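Local coordinates for polysaccharide Lyase Family 6 (Bacteroides cellulosilyticus, PDB 6QPS), which cleaves mannuronic acid-rich alginate as a calcium-binding polysaccharide lyase of a human gut bacterium, probably by beta-elimination, at residues 178-183 with 212-217; 135-140 with 154-159; 172-177 with 202-207; 166-171 with 196-201. All coordinates share one frame; numbering follows the deposited sequence.

How the interactions relate
Interactions 1, 3 and 4 join neighbouring turns of one parallel beta-helix. Interactions 3 and 4 share the same two turns: Gly202 N bonds to Phe171 O at 2.8 Å where 166-171 and 196-201 run on into 172-177 and 202-207. Those loops lead on to interaction 1, where Gly178 O takes a hydrogen bond from Arg204 NH2 at 2.8 Å. Interaction 2 joins two successive faces of the turn before, its centre 10 Å from that of interaction 1, and Tyr155 OH meets Arg216 NH1 at 2.9 Å. Interaction 1 alone holds a calcium ligand, Glu213. Nearest side-chain atoms lie about 6 Å from Glu213 for Arg204, about 10 Å for Phe201 and about 11 Å for Trp156.

Interaction 1 (178-183 with 212-217); sequences GLVLQV and AEIIRI. With CA (calcium ion), chain C.
Gln182 and Arg216 each hold CG anti to the backbone N (chi1 172° and -173°), on one face of two parallel beta-helix strands. Gln182 then bends at chi2 and Arg216 at chi3, and the amide meets the guanidinium. Arg216 NH1 donates to Gln182 OE1 at 2.9 Å. The bond is bent, and the two flat groups are 37° apart. Leu179 crosses the arginine at about a right angle. Its CD2 sits over the centre of one guanidinium face, 3.4 Å from Arg216 CZ. Backbone bonds zip the strands together: Leu181 N to Ile214 O at 2.9 Å, Arg216 N to Leu181 O at 3.1 Å, and Val183 N to Arg216 O at 2.9 Å. A methionine in place of Arg216 would probably leave Gln182 OE1 without its donor and Glu213 OE1 without the guanidinium charge beside it. Glu213 OE1 lies 3.5 Å from Arg216 NH2 but well out of the guanidinium plane, so this salt bridge rests on charge alone. Glu213 OE2 binds calcium at 2.4 Å, alongside Asn210, Glu242, Glu244 and two waters. A positive partner near each oxygen is likely to stabilise the negative charge of this carboxylate.

Interaction 2 (135-140 with 154-159); sequences CVIDEC and EYWVGL
Trp156 reaches from a corner of the parallel beta-helix to Ile137 and Cys140, on the preceding face of the same turn. The chain bends at Trp156, and the indole bridges strand 131-138 and strand 155-159, which lie on different faces of the helix. One hydrogen bond crosses: Trp156 NE1 donates to Cys140 O at 2.9 Å. It is bent, with an N-H...O angle of 134°, and the oxygen is tilted from the ring plane. The rest is apolar. Ile137 CG2 makes a CH-pi contact over the ring face, 3.6 Å from the centroid of the Trp156 six-membered ring. Cys140 CB packs over the same indole face, nearer the rim, 3.8 Å from Trp156 CZ2. Lys174 also touches the indole. A serine at Trp156 would probably leave Cys140 O without this donor and open a gap beside Ile137. Ile137 also touches Met116 and Ile117 of strand 115-118. The delta methyl continues the packing beyond the indole, with Ile137 CD1 3.7 Å from Val157 CG2.

Interaction 3 (172-177 with 202-207); sequences ANKRVG and GERQPY
Lys174 and Arg204 lie side by side and point the same way along two loops of successive beta-helix turns. Arg204 is extended from CG to NE, with CG anti to the backbone N (chi1 -168°). Lys174 also starts out anti (chi1 -165°) and bends only at chi4. Its CD packs over one face of the guanidinium, toward the rim, 3.6 Å from Arg204 NH2. The bend turns Lys174 NZ to Val176 O at 2.9 Å, and NZ also bonds Glu154 O. The two positive ends are therefore near each other, NZ to Arg204 NH2 4.1 Å, but carbonyl oxygens hold both: NH2 donates to Gly178 O. A water links Arg204 NE to Lys174 O, and a second joins that same oxygen to Gln205 N. One direct backbone bond ties the loops, Asn173 N to Glu203 O at 2.9 Å. At the far end the Tyr207 ring comes against Gly177, with OH 3.5 Å from Gly177 CA. Gly177 has no side chain to block it. A water joins Gly177 N to Tyr207 OH. The two loops follow strands 170-172 and 200-201 and lead to strands 181-183 and 215-218.

Interaction 4 (166-171 with 196-201); sequences IDHCYF and IDHNFF
Ile166 to Phe171 and Ile196 to Phe201 are equivalent parts of two successive turns of the parallel beta-helix, stacked in register. Each has a short strand, a bend at His168 or His198, and a second short strand. At the bend Asn199 makes one rung of an asparagine ladder. Its ND2 donates to Ile166 O at 3.0 Å, from above the carbonyl plane, while Asn199 OD1 accepts from Cys169 N at 2.9 Å. Ile166 O also takes the backbone N of Asp197, so two donors grip it. Asn234 repeats the pattern on the next turn, bonding Asn199 N and Ile196 O. The strands themselves are held by bonds such as Phe200 N to Cys169 O at 2.8 Å and Phe171 N to Phe200 O at 3.0 Å.

Three pairs of rings lie side by side across the turns. The rings of Phe171 and Phe201 face the helix interior, nearly parallel but slid apart. Tyr170 and Phe200 run side by side in the same manner on the outer face, where helix 454-465 packs on them. The rings of His168 and His198 are almost exactly parallel, 2° apart, but slid so that they barely overlap, and His198 CB sits over the His168 ring, 3.6 Å from its centroid. Asp167 fixes that ring's rotation: His168 ND1 donates to the anti lone pair of Asp167 OD2 at 2.7 Å, almost straight at 176°.

Interaction 1 (178-183 with 212-217)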
loop_
_atom_site.group_PDB
_atom_site.type_symbol
_atom_site.label_atom_id
_atom_site.label_comp_id
_atom_site.label_asym_id
_atom_site.label_seq_id
_atom_site.Cartn_x
_atom_site.Cartn_y
_atom_site.Cartn_z
ATOM N N GLY A 178 12.703 1.414 -6.449
ATOM C CA GLY A 178 12.065 0.116 -6.332
ATOM C C GLY A 178 11.049 0.030 -5.220
ATOM O O GLY A 178 11.026 0.858 -4.309
ATOM N N LEU A 179 10.207 -0.995 -5.291
ATOM C CA LEU A 179 9.114 -1.181 -4.350
ATOM C C LEU A 179 9.592 -1.657 -2.977
ATOM O O LEU A 179 10.520 -2.456 -2.863
ATOM C CB LEU A 179 8.166 -2.238 -4.924
ATOM C CG LEU A 179 6.943 -1.720 -5.688
ATOM C CD1 LEU A 179 5.951 -1.067 -4.695
ATOM C CD2 LEU A 179 7.309 -0.813 -6.847
ATOM N N VAL A 180 8.897 -1.197 -1.926
ATOM C CA VAL A 180 8.985 -1.880 -0.636
ATOM C C VAL A 180 8.309 -3.252 -0.736
ATOM O O VAL A 180 8.893 -4.283 -0.371
ATOM C CB VAL A 180 8.407 -1.016 0.508
ATOM C CG1 VAL A 180 8.299 -1.815 1.795
ATOM C CG2 VAL A 180 9.262 0.232 0.715
ATOM N N LEU A 181 7.088 -3.285 -1.267
ATOM C CA LEU A 181 6.278 -4.501 -1.310
ATOM C C LEU A 181 5.525 -4.575 -2.633
ATOM O O LEU A 181 4.585 -3.803 -2.874
ATOM C CB LEU A 181 5.335 -4.543 -0.112
ATOM C CG LEU A 181 4.368 -5.704 0.039
ATOM C CD1 LEU A 181 5.073 -6.999 0.002
ATOM C CD2 LEU A 181 3.595 -5.578 1.364
ATOM N N GLN A 182 5.928 -5.524 -3.477
ATOM C CA GLN A 182 5.250 -5.802 -4.736
ATOM C C GLN A 182 4.429 -7.080 -4.630
ATOM O O GLN A 182 4.940 -8.124 -4.195
ATOM C CB GLN A 182 6.282 -5.997 -5.843
ATOM C CG GLN A 182 5.719 -6.478 -7.183
ATOM C CD GLN A 182 4.987 -5.378 -7.933
ATOM O OE1 GLN A 182 5.516 -4.293 -8.142
ATOM N NE2 GLN A 182 3.758 -5.669 -8.363
ATOM N N VAL A 183 3.174 -7.009 -5.058
ATOM C CA VAL A 183 2.337 -8.192 -5.259
ATOM C C VAL A 183 2.455 -8.567 -6.738
ATOM O O VAL A 183 1.929 -7.863 -7.612
ATOM C CB VAL A 183 0.886 -7.936 -4.824
ATOM C CG1 VAL A 183 0.075 -9.221 -4.997
ATOM C CG2 VAL A 183 0.830 -7.451 -3.372
ATOM N N ALA A 212 9.097 4.734 -6.841
ATOM C CA ALA A 212 9.420 4.743 -5.421
ATOM C C ALA A 212 8.164 4.476 -4.590
ATOM O O ALA A 212 8.030 4.969 -3.468
ATOM C CB ALA A 212 10.147 6.033 -5.016
ATOM N N GLU A 213 7.224 3.701 -5.144
ATOM C CA GLU A 213 5.996 3.337 -4.447
ATOM C C GLU A 213 6.319 2.502 -3.202
ATOM O O GLU A 213 7.349 1.823 -3.123
ATOM C CB GLU A 213 5.111 2.507 -5.380
ATOM C CG GLU A 213 4.688 3.207 -6.682
ATOM C CD GLU A 213 5.629 3.012 -7.886
ATOM O OE1 GLU A 213 6.783 2.540 -7.704
ATOM O OE2 GLU A 213 5.203 3.364 -9.030
ATOM N N ILE A 214 5.404 2.516 -2.232
ATOM C CA ILE A 214 5.507 1.608 -1.089
ATOM C C ILE A 214 4.904 0.243 -1.422
ATOM O O ILE A 214 5.561 -0.789 -1.260
ATOM C CB ILE A 214 4.849 2.220 0.162
ATOM C CG1 ILE A 214 5.419 3.604 0.508
ATOM C CG2 ILE A 214 5.015 1.289 1.376
ATOM C CD1 ILE A 214 6.918 3.661 0.716
ATOM N N ILE A 215 3.645 0.207 -1.875
ATOM C CA ILE A 215 2.991 -1.031 -2.291
ATOM C C ILE A 215 2.491 -0.875 -3.723
ATOM O O ILE A 215 1.875 0.144 -4.069
ATOM C CB ILE A 215 1.799 -1.382 -1.372
ATOM C CG1 ILE A 215 2.198 -1.538 0.091
ATOM C CG2 ILE A 215 1.068 -2.654 -1.861
ATOM C CD1 ILE A 215 1.047 -1.797 1.036
ATOM N N ARG A 216 2.689 -1.914 -4.534
ATOM C CA ARG A 216 2.110 -2.009 -5.873
ATOM C C ARG A 216 1.414 -3.362 -5.976
ATOM O O ARG A 216 2.030 -4.403 -5.696
ATOM C CB ARG A 216 3.151 -1.858 -6.989
ATOM C CG ARG A 216 2.516 -1.776 -8.386
ATOM C CD ARG A 216 3.576 -2.016 -9.446
ATOM N NE ARG A 216 4.496 -0.905 -9.668
ATOM C CZ ARG A 216 5.786 -1.026 -9.934
ATOM N NH1 ARG A 216 6.387 -2.203 -9.919
ATOM N NH2 ARG A 216 6.507 0.049 -10.191
ATOM N N ILE A 217 0.138 -3.354 -6.310
ATOM C CA ILE A 217 -0.655 -4.582 -6.384
ATOM C C ILE A 217 -0.890 -4.915 -7.856
ATOM O O ILE A 217 -1.817 -4.397 -8.488
ATOM C CB ILE A 217 -1.981 -4.492 -5.620
ATOM C CG1 ILE A 217 -1.790 -3.882 -4.219
ATOM C CG2 ILE A 217 -2.618 -5.925 -5.518
ATOM C CD1 ILE A 217 -3.104 -3.749 -3.433
HETATM CA CA CA C . 4.523 5.558 -9.555
HETATM O O HOH W 1 3.927 4.649 -11.741
HETATM O O HOH W 2 3.540 7.685 -10.321
#

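Interaction 2 (135-140 with 154-159)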
loop_
_atom_site.group_PDB
_atom_site.type_symbol
_atom_site.label_atom_id
_atom_site.label_comp_id
_atom_site.label_asym_id
_atom_site.label_seq_id
_atom_site.Cartn_x
_atom_site.Cartn_y
_atom_site.Cartn_z
ATOM N N CYS A 135 8.923 -8.688 11.801
ATOM C CA CYS A 135 10.247 -8.479 11.224
ATOM C C CYS A 135 10.439 -7.008 10.883
ATOM O O CYS A 135 9.479 -6.251 10.709
ATOM C CB CYS A 135 10.439 -9.331 9.965
ATOM S SG CYS A 135 10.542 -11.100 10.311
ATOM N N VAL A 136 11.703 -6.600 10.799
ATOM C CA VAL A 136 12.079 -5.259 10.386
ATOM C C VAL A 136 12.923 -5.343 9.119
ATOM O O VAL A 136 13.800 -6.208 8.998
ATOM C CB VAL A 136 12.874 -4.564 11.511
ATOM C CG1 VAL A 136 13.524 -3.272 11.004
ATOM C CG2 VAL A 136 12.017 -4.264 12.736
ATOM N N ILE A 137 12.667 -4.423 8.190
ATOM C CA ILE A 137 13.582 -4.131 7.089
ATOM C C ILE A 137 13.881 -2.636 7.157
ATOM O O ILE A 137 12.986 -1.796 6.953
ATOM C CB ILE A 137 12.993 -4.504 5.723
ATOM C CG1 ILE A 137 12.559 -5.970 5.674
ATOM C CG2 ILE A 137 14.031 -4.225 4.616
ATOM C CD1 ILE A 137 11.978 -6.433 4.313
ATOM N N ASP A 138 15.137 -2.289 7.458
ATOM C CA ASP A 138 15.548 -0.900 7.654
ATOM C C ASP A 138 16.882 -0.677 6.954
ATOM O O ASP A 138 17.804 -1.487 7.106
ATOM C CB ASP A 138 15.686 -0.581 9.157
ATOM C CG ASP A 138 15.980 0.896 9.434
ATOM O OD1 ASP A 138 15.617 1.766 8.636
ATOM O OD2 ASP A 138 16.615 1.206 10.467
ATOM N N GLU A 139 16.968 0.396 6.156
ATOM C CA GLU A 139 18.238 0.815 5.536
ATOM C C GLU A 139 18.836 -0.275 4.642
ATOM O O GLU A 139 20.059 -0.394 4.531
ATOM C CB GLU A 139 19.271 1.261 6.581
ATOM C CG GLU A 139 18.842 2.412 7.470
ATOM C CD GLU A 139 18.910 3.771 6.792
ATOM O OE1 GLU A 139 19.290 3.848 5.601
ATOM O OE2 GLU A 139 18.582 4.783 7.463
ATOM N N CYS A 140 17.995 -1.064 3.966
ATOM C CA CYS A 140 18.479 -2.205 3.184
ATOM C C CYS A 140 18.730 -1.778 1.738
ATOM O O CYS A 140 18.038 -2.178 0.793
ATOM C CB CYS A 140 17.510 -3.375 3.301
ATOM S SG CYS A 140 17.688 -4.316 4.861
ATOM N N GLU A 154 15.821 -2.098 -6.867
ATOM C CA GLU A 154 15.712 -3.329 -6.094
ATOM C C GLU A 154 14.420 -3.299 -5.287
ATOM O O GLU A 154 14.012 -2.239 -4.801
ATOM C CB GLU A 154 16.926 -3.600 -5.177
ATOM C CG GLU A 154 17.195 -2.532 -4.127
ATOM C CD GLU A 154 18.545 -2.679 -3.420
ATOM O OE1 GLU A 154 19.303 -3.647 -3.694
ATOM O OE2 GLU A 154 18.843 -1.809 -2.577
ATOM N N TYR A 155 13.751 -4.447 -5.192
ATOM C CA TYR A 155 12.483 -4.554 -4.487
ATOM C C TYR A 155 12.712 -5.320 -3.193
ATOM O O TYR A 155 13.357 -6.374 -3.200
ATOM C CB TYR A 155 11.441 -5.312 -5.332
ATOM C CG TYR A 155 10.878 -4.620 -6.560
ATOM C CD1 TYR A 155 11.459 -3.489 -7.113
ATOM C CD2 TYR A 155 9.733 -5.125 -7.167
ATOM C CE1 TYR A 155 10.908 -2.868 -8.236
ATOM C CE2 TYR A 155 9.191 -4.535 -8.268
ATOM C CZ TYR A 155 9.775 -3.419 -8.832
ATOM O OH TYR A 155 9.240 -2.841 -9.965
ATOM N N TRP A 156 12.131 -4.860 -2.082
ATOM C CA TRP A 156 12.409 -5.503 -0.795
ATOM C C TRP A 156 11.686 -6.846 -0.645
ATOM O O TRP A 156 12.321 -7.873 -0.385
ATOM C CB TRP A 156 12.114 -4.549 0.368
ATOM C CG TRP A 156 13.251 -3.559 0.603
ATOM C CD1 TRP A 156 14.438 -3.482 -0.089
ATOM C CD2 TRP A 156 13.297 -2.520 1.589
ATOM N NE1 TRP A 156 15.195 -2.444 0.394
ATOM C CE2 TRP A 156 14.530 -1.865 1.446
ATOM C CE3 TRP A 156 12.412 -2.079 2.576
ATOM C CZ2 TRP A 156 14.899 -0.797 2.256
ATOM C CZ3 TRP A 156 12.803 -1.038 3.406
ATOM C CH2 TRP A 156 14.022 -0.411 3.237
ATOM N N VAL A 157 10.364 -6.851 -0.810
ATOM C CA VAL A 157 9.532 -8.041 -0.631
ATOM C C VAL A 157 8.641 -8.238 -1.858
ATOM O O VAL A 157 7.929 -7.318 -2.275
ATOM C CB VAL A 157 8.668 -7.939 0.641
ATOM C CG1 VAL A 157 7.838 -9.206 0.831
ATOM C CG2 VAL A 157 9.518 -7.664 1.853
ATOM N N GLY A 158 8.711 -9.433 -2.447
ATOM C CA GLY A 158 7.840 -9.805 -3.544
ATOM C C GLY A 158 6.883 -10.918 -3.152
ATOM O O GLY A 158 7.301 -12.053 -2.888
ATOM N N LEU A 159 5.597 -10.600 -3.086
ATOM C CA LEU A 159 4.594 -11.623 -2.849
ATOM C C LEU A 159 4.235 -12.339 -4.151
ATOM O O LEU A 159 4.062 -11.709 -5.208
ATOM C CB LEU A 159 3.360 -10.971 -2.225
ATOM C CG LEU A 159 3.382 -10.700 -0.719
ATOM C CD1 LEU A 159 2.215 -9.831 -0.261
ATOM C CD2 LEU A 159 3.330 -12.048 0.050
#

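Interaction 3 (172-177 with 202-207)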
loop_
_atom_site.group_PDB
_atom_site.type_symbol
_atom_site.label_atom_id
_atom_site.label_comp_id
_atom_site.label_asym_id
_atom_site.label_seq_id
_atom_site.Cartn_x
_atom_site.Cartn_y
_atom_site.Cartn_z
ATOM N N ALA A 172 11.335 0.662 6.625
ATOM C CA ALA A 172 11.643 2.084 6.542
ATOM C C ALA A 172 13.002 2.363 5.915
ATOM O O ALA A 172 13.902 1.519 5.891
ATOM C CB ALA A 172 11.600 2.753 7.925
ATOM N N ASN A 173 13.141 3.596 5.429
ATOM C CA ASN A 173 14.413 4.156 4.957
ATOM C C ASN A 173 14.964 3.454 3.721
ATOM O O ASN A 173 16.174 3.237 3.598
ATOM C CB ASN A 173 15.426 4.226 6.093
ATOM C CG ASN A 173 14.886 5.043 7.260
ATOM O OD1 ASN A 173 14.540 6.199 7.082
ATOM N ND2 ASN A 173 14.724 4.424 8.415
ATOM N N LYS A 174 14.067 3.138 2.786
ATOM C CA LYS A 174 14.486 2.733 1.452
ATOM C C LYS A 174 14.952 3.975 0.685
ATOM O O LYS A 174 14.241 4.986 0.645
ATOM C CB LYS A 174 13.356 2.004 0.721
ATOM C CG LYS A 174 13.892 1.259 -0.517
ATOM C CD LYS A 174 12.792 0.439 -1.213
ATOM C CE LYS A 174 13.309 -0.614 -2.186
ATOM N NZ LYS A 174 14.421 -0.071 -3.033
ATOM N N ARG A 175 16.170 3.913 0.122
ATOM C CA ARG A 175 16.825 5.052 -0.513
ATOM C C ARG A 175 17.170 4.812 -1.974
ATOM O O ARG A 175 17.606 5.752 -2.651
ATOM C CB ARG A 175 18.094 5.447 0.263
ATOM C CG ARG A 175 17.834 5.749 1.751
ATOM C CD ARG A 175 19.121 6.091 2.540
ATOM N NE ARG A 175 18.860 6.170 3.978
ATOM C CZ ARG A 175 18.379 7.248 4.597
ATOM N NH1 ARG A 175 18.111 8.354 3.911
ATOM N NH2 ARG A 175 18.183 7.228 5.905
ATOM N N VAL A 176 17.016 3.589 -2.466
ATOM C CA VAL A 176 17.213 3.234 -3.865
ATOM C C VAL A 176 15.846 3.019 -4.481
ATOM O O VAL A 176 14.890 2.647 -3.798
ATOM C CB VAL A 176 18.081 1.957 -3.931
ATOM C CG1 VAL A 176 18.165 1.400 -5.341
ATOM C CG2 VAL A 176 19.491 2.240 -3.361
ATOM N N GLY A 177 15.757 3.257 -5.785
ATOM C CA GLY A 177 14.533 2.995 -6.508
ATOM C C GLY A 177 14.018 1.579 -6.316
ATOM O O GLY A 177 14.806 0.648 -6.080
ATOM N N GLY A 202 7.411 3.058 7.249
ATOM C CA GLY A 202 7.997 4.321 7.665
ATOM C C GLY A 202 8.596 5.146 6.541
ATOM O O GLY A 202 8.297 4.968 5.353
ATOM N N GLU A 203 9.492 6.040 6.938
ATOM C CA GLU A 203 9.874 7.138 6.079
ATOM C C GLU A 203 10.476 6.664 4.763
ATOM O O GLU A 203 11.300 5.740 4.713
ATOM C CB GLU A 203 10.870 8.023 6.822
ATOM C CG GLU A 203 11.246 9.268 6.016
ATOM C CD GLU A 203 11.765 10.414 6.866
ATOM O OE1 GLU A 203 12.334 10.149 7.941
ATOM O OE2 GLU A 203 11.602 11.579 6.443
ATOM N N ARG A 204 10.098 7.365 3.700
ATOM C CA ARG A 204 10.753 7.267 2.408
ATOM C C ARG A 204 10.894 8.681 1.875
ATOM O O ARG A 204 9.885 9.378 1.701
ATOM C CB ARG A 204 9.955 6.409 1.424
ATOM C CG ARG A 204 10.784 6.060 0.178
ATOM C CD ARG A 204 10.160 5.042 -0.754
ATOM N NE ARG A 204 11.162 4.643 -1.728
ATOM C CZ ARG A 204 11.069 3.573 -2.516
ATOM N NH1 ARG A 204 9.983 2.812 -2.484
ATOM N NH2 ARG A 204 12.078 3.282 -3.324
ATOM N N GLN A 205 12.131 9.116 1.638
ATOM C CA GLN A 205 12.356 10.466 1.159
ATOM C C GLN A 205 12.056 10.609 -0.335
ATOM O O GLN A 205 12.047 9.626 -1.083
ATOM C CB GLN A 205 13.797 10.863 1.430
ATOM C CG GLN A 205 14.133 10.995 2.912
ATOM C CD GLN A 205 13.823 12.375 3.469
ATOM O OE1 GLN A 205 13.708 13.353 2.726
ATOM N NE2 GLN A 205 13.686 12.458 4.787
ATOM N N PRO A 206 11.799 11.833 -0.794
ATOM C CA PRO A 206 11.529 12.033 -2.223
ATOM C C PRO A 206 12.613 11.455 -3.128
ATOM O O PRO A 206 13.800 11.723 -2.953
ATOM C CB PRO A 206 11.415 13.556 -2.348
ATOM C CG PRO A 206 10.882 13.989 -0.988
ATOM C CD PRO A 206 11.618 13.080 -0.018
ATOM N N TYR A 207 12.182 10.683 -4.129
ATOM C CA TYR A 207 13.074 10.050 -5.091
ATOM C C TYR A 207 13.399 10.958 -6.268
ATOM O O TYR A 207 14.465 10.818 -6.873
ATOM C CB TYR A 207 12.420 8.743 -5.595
ATOM C CG TYR A 207 13.287 7.837 -6.454
ATOM C CD1 TYR A 207 14.544 7.441 -6.034
ATOM C CD2 TYR A 207 12.831 7.353 -7.683
ATOM C CE1 TYR A 207 15.350 6.620 -6.838
ATOM C CE2 TYR A 207 13.614 6.527 -8.473
ATOM C CZ TYR A 207 14.866 6.163 -8.054
ATOM O OH TYR A 207 15.627 5.332 -8.852
HETATM O O HOH W 3 11.118 3.528 2.945
HETATM O O HOH W 4 13.779 5.552 -2.095
HETATM O O HOH W 5 14.361 7.288 2.088
HETATM O O HOH W 6 17.779 4.224 -7.654
#

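Interaction 4 (166-171 with 196-201)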
loop_
_atom_site.group_PDB
_atom_site.type_symbol
_atom_site.label_atom_id
_atom_site.label_comp_id
_atom_site.label_asym_id
_atom_site.label_seq_id
_atom_site.Cartn_x
_atom_site.Cartn_y
_atom_site.Cartn_z
ATOM N N ILE A 166 1.869 -10.792 5.327
ATOM C CA ILE A 166 2.897 -9.909 5.879
ATOM C C ILE A 166 2.222 -9.090 6.984
ATOM O O ILE A 166 1.303 -8.313 6.694
ATOM C CB ILE A 166 3.446 -8.949 4.805
ATOM C CG1 ILE A 166 3.898 -9.698 3.540
ATOM C CG2 ILE A 166 4.573 -8.083 5.380
ATOM C CD1 ILE A 166 5.035 -10.641 3.726
ATOM N N ASP A 167 2.679 -9.225 8.225
ATOM C CA ASP A 167 1.991 -8.548 9.321
ATOM C C ASP A 167 2.924 -8.148 10.463
ATOM O O ASP A 167 3.926 -8.810 10.766
ATOM C CB ASP A 167 0.819 -9.402 9.871
ATOM C CG ASP A 167 1.311 -10.653 10.607
ATOM O OD1 ASP A 167 1.592 -11.666 9.934
ATOM O OD2 ASP A 167 1.481 -10.621 11.863
ATOM N N HIS A 168 2.543 -7.063 11.132
ATOM C CA HIS A 168 3.272 -6.591 12.312
ATOM C C HIS A 168 4.752 -6.357 12.021
ATOM O O HIS A 168 5.600 -6.502 12.904
ATOM C CB HIS A 168 3.053 -7.504 13.519
ATOM C CG HIS A 168 1.618 -7.591 13.944
ATOM N ND1 HIS A 168 0.765 -8.571 13.489
ATOM C CD2 HIS A 168 0.883 -6.813 14.783
ATOM C CE1 HIS A 168 -0.431 -8.394 14.026
ATOM N NE2 HIS A 168 -0.389 -7.336 14.814
ATOM N N CYS A 169 5.072 -5.907 10.809
ATOM C CA CYS A 169 6.440 -5.592 10.401
ATOM C C CYS A 169 6.653 -4.081 10.340
ATOM O O CYS A 169 5.704 -3.294 10.351
ATOM C CB CYS A 169 6.743 -6.211 9.033
ATOM S SG CYS A 169 6.851 -8.031 8.994
ATOM N N TYR A 170 7.925 -3.679 10.296
ATOM C CA TYR A 170 8.336 -2.278 10.143
ATOM C C TYR A 170 9.281 -2.204 8.958
ATOM O O TYR A 170 10.286 -2.929 8.924
ATOM C CB TYR A 170 9.059 -1.813 11.408
ATOM C CG TYR A 170 9.586 -0.388 11.424
ATOM C CD1 TYR A 170 10.880 -0.106 11.043
ATOM C CD2 TYR A 170 8.793 0.664 11.844
ATOM C CE1 TYR A 170 11.390 1.200 11.093
ATOM C CE2 TYR A 170 9.286 1.963 11.887
ATOM C CZ TYR A 170 10.584 2.220 11.503
ATOM O OH TYR A 170 11.063 3.531 11.545
ATOM N N PHE A 171 8.953 -1.352 7.987
ATOM C CA PHE A 171 9.760 -1.203 6.780
ATOM C C PHE A 171 10.057 0.276 6.602
ATOM O O PHE A 171 9.124 1.067 6.432
ATOM C CB PHE A 171 9.004 -1.679 5.537
ATOM C CG PHE A 171 8.439 -3.082 5.617
ATOM C CD1 PHE A 171 7.096 -3.294 5.868
ATOM C CD2 PHE A 171 9.240 -4.179 5.386
ATOM C CE1 PHE A 171 6.575 -4.578 5.886
ATOM C CE2 PHE A 171 8.710 -5.476 5.427
ATOM C CZ PHE A 171 7.373 -5.658 5.656
ATOM N N ILE A 196 -2.051 -8.185 4.025
ATOM C CA ILE A 196 -0.985 -7.263 4.437
ATOM C C ILE A 196 -1.619 -6.424 5.544
ATOM O O ILE A 196 -2.443 -5.540 5.255
ATOM C CB ILE A 196 -0.511 -6.401 3.258
ATOM C CG1 ILE A 196 0.092 -7.286 2.141
ATOM C CG2 ILE A 196 0.440 -5.318 3.738
ATOM C CD1 ILE A 196 0.112 -6.645 0.753
ATOM N N ASP A 197 -1.271 -6.698 6.811
ATOM C CA ASP A 197 -1.984 -6.097 7.930
ATOM C C ASP A 197 -1.071 -5.719 9.092
ATOM O O ASP A 197 -0.084 -6.394 9.404
ATOM C CB ASP A 197 -3.118 -7.024 8.445
ATOM C CG ASP A 197 -2.597 -8.296 9.108
ATOM O OD1 ASP A 197 -2.101 -9.186 8.408
ATOM O OD2 ASP A 197 -2.652 -8.388 10.367
ATOM N N HIS A 198 -1.440 -4.637 9.769
ATOM C CA HIS A 198 -0.765 -4.199 10.999
ATOM C C HIS A 198 0.723 -3.913 10.799
ATOM O O HIS A 198 1.512 -4.033 11.741
ATOM C CB HIS A 198 -0.977 -5.177 12.162
ATOM C CG HIS A 198 -2.413 -5.378 12.517
ATOM N ND1 HIS A 198 -3.122 -4.535 13.353
ATOM C CD2 HIS A 198 -3.275 -6.348 12.148
ATOM C CE1 HIS A 198 -4.357 -4.992 13.484
ATOM N NE2 HIS A 198 -4.484 -6.081 12.747
ATOM N N ASN A 199 1.117 -3.498 9.594
ATOM C CA ASN A 199 2.500 -3.109 9.348
ATOM C C ASN A 199 2.660 -1.602 9.470
ATOM O O ASN A 199 1.702 -0.833 9.312
ATOM C CB ASN A 199 2.923 -3.546 7.949
ATOM C CG ASN A 199 2.775 -5.012 7.753
ATOM O OD1 ASN A 199 3.516 -5.811 8.311
ATOM N ND2 ASN A 199 1.816 -5.388 6.935
ATOM N N PHE A 200 3.886 -1.187 9.788
ATOM C CA PHE A 200 4.282 0.216 9.835
ATOM C C PHE A 200 5.268 0.458 8.689
ATOM O O PHE A 200 6.423 0.007 8.738
ATOM C CB PHE A 200 4.899 0.546 11.201
ATOM C CG PHE A 200 5.003 2.035 11.501
ATOM C CD1 PHE A 200 5.991 2.808 10.921
ATOM C CD2 PHE A 200 4.104 2.637 12.364
ATOM C CE1 PHE A 200 6.086 4.164 11.215
ATOM C CE2 PHE A 200 4.193 3.988 12.649
ATOM C CZ PHE A 200 5.175 4.739 12.062
ATOM N N PHE A 201 4.802 1.153 7.659
ATOM C CA PHE A 201 5.636 1.543 6.524
ATOM C C PHE A 201 6.143 2.946 6.853
ATOM O O PHE A 201 5.371 3.907 6.835
ATOM C CB PHE A 201 4.826 1.518 5.228
ATOM C CG PHE A 201 4.314 0.149 4.849
ATOM C CD1 PHE A 201 3.049 -0.236 5.224
ATOM C CD2 PHE A 201 5.086 -0.749 4.127
ATOM C CE1 PHE A 201 2.555 -1.480 4.908
ATOM C CE2 PHE A 201 4.583 -2.009 3.777
ATOM C CZ PHE A 201 3.322 -2.373 4.181
#